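Local coordinates for protein kojibiose phosphorylase (Gut metagenome, PDB 6W0P) that belongs to glycoside hydrolase family 65, carbohydrate-active enzymes with an N-terminal, a central catalytic and a C-terminal domain, at residues Lys25-Glu30 with Gly41-Phe46. Numbering follows the deposited sequence.
Sequences KSMVSE and GTRAFF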
loop_
_atom_site.group_PDB
_atom_site.type_symbol
_atom_site.label_atom_id
_atom_site.label_comp_id
_atom_site.label_asym_id
_atom_site.label_seq_id
_atom_site.Cartn_x
_atom_site.Cartn_y
_atom_site.Cartn_z
ATOM N N LYS A 25 -27.704 21.005 -6.047
ATOM C CA LYS A 25 -26.581 21.327 -6.970
ATOM C C LYS A 25 -25.668 22.382 -6.351
ATOM O O LYS A 25 -24.850 22.892 -7.075
ATOM C CB LYS A 25 -27.106 21.859 -8.300
ATOM C CG LYS A 25 -28.111 20.952 -8.993
ATOM C CD LYS A 25 -27.593 19.564 -9.197
ATOM C CE LYS A 25 -28.573 18.711 -9.972
ATOM N NZ LYS A 25 -28.088 17.316 -10.125
ATOM N N SER A 26 -25.837 22.705 -5.068
ATOM C CA SER A 26 -25.130 23.815 -4.379
ATOM C C SER A 26 -23.626 23.730 -4.700
ATOM O O SER A 26 -23.075 24.704 -5.195
ATOM C CB SER A 26 -25.405 23.793 -2.885
ATOM O OG SER A 26 -24.392 24.482 -2.158
ATOM N N MET A 27 -22.992 22.594 -4.447
ATOM C CA MET A 27 -21.531 22.454 -4.666
ATOM C C MET A 27 -21.204 22.294 -6.160
ATOM O O MET A 27 -20.102 22.694 -6.555
ATOM C CB MET A 27 -20.971 21.287 -3.846
ATOM C CG MET A 27 -20.786 21.657 -2.345
ATOM S SD MET A 27 -20.139 20.273 -1.345
ATOM C CE MET A 27 -18.583 19.969 -2.191
ATOM N N VAL A 28 -22.132 21.777 -6.972
ATOM C CA VAL A 28 -21.947 21.629 -8.447
ATOM C C VAL A 28 -21.808 23.029 -9.046
ATOM O O VAL A 28 -20.864 23.239 -9.798
ATOM C CB VAL A 28 -23.091 20.834 -9.116
ATOM C CG1 VAL A 28 -23.055 20.956 -10.630
ATOM C CG2 VAL A 28 -23.061 19.372 -8.708
ATOM N N SER A 29 -22.708 23.948 -8.682
ATOM C CA SER A 29 -22.736 25.352 -9.150
ATOM C C SER A 29 -21.459 26.056 -8.685
ATOM O O SER A 29 -20.769 26.663 -9.515
ATOM C CB SER A 29 -23.997 26.046 -8.692
ATOM O OG SER A 29 -25.154 25.345 -9.157
ATOM N N GLU A 30 -21.118 25.953 -7.406
ATOM C CA GLU A 30 -19.835 26.474 -6.873
ATOM C C GLU A 30 -18.688 26.120 -7.839
ATOM O O GLU A 30 -17.812 26.989 -8.088
ATOM C CB GLU A 30 -19.521 25.883 -5.495
ATOM C CG GLU A 30 -20.370 26.417 -4.353
ATOM C CD GLU A 30 -19.991 25.882 -2.974
ATOM O OE1 GLU A 30 -19.234 24.877 -2.896
ATOM O OE2 GLU A 30 -20.461 26.461 -1.969
ATOM N N GLY A 41 -7.869 31.640 -7.882
ATOM C CA GLY A 41 -9.209 31.169 -8.230
ATOM C C GLY A 41 -10.137 31.195 -7.043
ATOM O O GLY A 41 -9.658 30.975 -5.899
ATOM N N THR A 42 -11.431 31.381 -7.309
ATOM C CA THR A 42 -12.471 31.257 -6.270
ATOM C C THR A 42 -13.593 30.387 -6.804
ATOM O O THR A 42 -14.042 30.635 -7.928
ATOM C CB THR A 42 -12.989 32.630 -5.816
ATOM O OG1 THR A 42 -13.522 33.292 -6.964
ATOM C CG2 THR A 42 -11.891 33.459 -5.199
ATOM N N ARG A 43 -14.043 29.453 -5.976
ATOM C CA ARG A 43 -15.322 28.741 -6.172
ATOM C C ARG A 43 -16.443 29.771 -6.079
ATOM O O ARG A 43 -16.248 30.817 -5.432
ATOM C CB ARG A 43 -15.481 27.638 -5.117
ATOM C CG ARG A 43 -14.646 26.392 -5.392
ATOM C CD ARG A 43 -14.715 25.400 -4.247
ATOM N NE ARG A 43 -16.044 24.813 -4.141
ATOM C CZ ARG A 43 -16.475 23.780 -4.847
ATOM N NH1 ARG A 43 -15.706 23.189 -5.745
ATOM N NH2 ARG A 43 -17.684 23.320 -4.652
ATOM N N ALA A 44 -17.604 29.439 -6.635
ATOM C CA ALA A 44 -18.787 30.320 -6.688
ATOM C C ALA A 44 -19.596 30.138 -5.402
ATOM O O ALA A 44 -20.854 30.096 -5.473
ATOM C CB ALA A 44 -19.608 30.033 -7.905
ATOM N N PHE A 45 -18.898 30.043 -4.269
ATOM C CA PHE A 45 -19.537 29.953 -2.945
ATOM C C PHE A 45 -20.254 31.286 -2.738
ATOM O O PHE A 45 -19.764 32.305 -3.219
ATOM C CB PHE A 45 -18.516 29.628 -1.855
ATOM C CG PHE A 45 -17.448 30.674 -1.677
ATOM C CD1 PHE A 45 -17.675 31.786 -0.883
ATOM C CD2 PHE A 45 -16.231 30.552 -2.318
ATOM C CE1 PHE A 45 -16.693 32.756 -0.727
ATOM C CE2 PHE A 45 -15.259 31.529 -2.183
ATOM C CZ PHE A 45 -15.487 32.626 -1.383
ATOM N N PHE A 46 -21.422 31.223 -2.113
ATOM C CA PHE A 46 -22.215 32.382 -1.643
ATOM C C PHE A 46 -21.341 33.290 -0.783
ATOM O O PHE A 46 -20.588 32.797 0.069
ATOM C CB PHE A 46 -23.451 31.908 -0.869
ATOM C CG PHE A 46 -24.510 31.264 -1.727
ATOM C CD1 PHE A 46 -24.358 31.158 -3.105
ATOM C CD2 PHE A 46 -25.685 30.804 -1.161
ATOM C CE1 PHE A 46 -25.353 30.595 -3.896
ATOM C CE2 PHE A 46 -26.671 30.232 -1.951
ATOM C CZ PHE A 46 -26.510 30.139 -3.316
HETATM O O HOH W 1 -22.075 28.346 -1.227
#
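The side chain of E30 crosses that of R43 obliquely, CB of E30 3.3 Å from NH2 of R43 and its carboxylate turned nearly perpendicular to the guanidinium, the two planes 85° apart. OE1 of E30 reaches the guanidinium edge and forms a salt bridge with NH2 of R43 at 2.8 Å, an almost straight bond that uses the anti lone pair of the oxygen; a weak, longer bond from NE ends on the same atom. The R43 chain is bent about its CG-CD bond (chi3 68°), which places NE where it can make this weak bond. NH2 of R43 also makes a weak bond to the carbonyl oxygen O of M27, 3.1 Å away and oblique to the guanidinium, while the CB of M27 borders the edge of the group. The buried guanidinium has further acceptors in the carbonyl oxygens of T340, L55 and C661, and the N-H of L55 gives OE1 another donor. In the N-terminal domain of this family 65 protein, the pair thus ties the short helix 26-32 to the chain leaving strand 40-42, the middle strand of a three-stranded antiparallel sheet, and through T340 and C661 to parts of the chain far along the sequence. Beside the salt bridge the backbones meet directly: N of A44 donates a hydrogen bond to O of E30 at 2.9 Å, and the methyl carbon CB of A44 rests 3.7 Å from the CA of E30. OE2 of E30, the other carboxylate oxygen, packs against the CB of F45 at 3.7 Å and accepts a hydrogen bond from a water, which in turn accepts one from the backbone N of F46. The ring of F45 makes a cation-pi contact with R143.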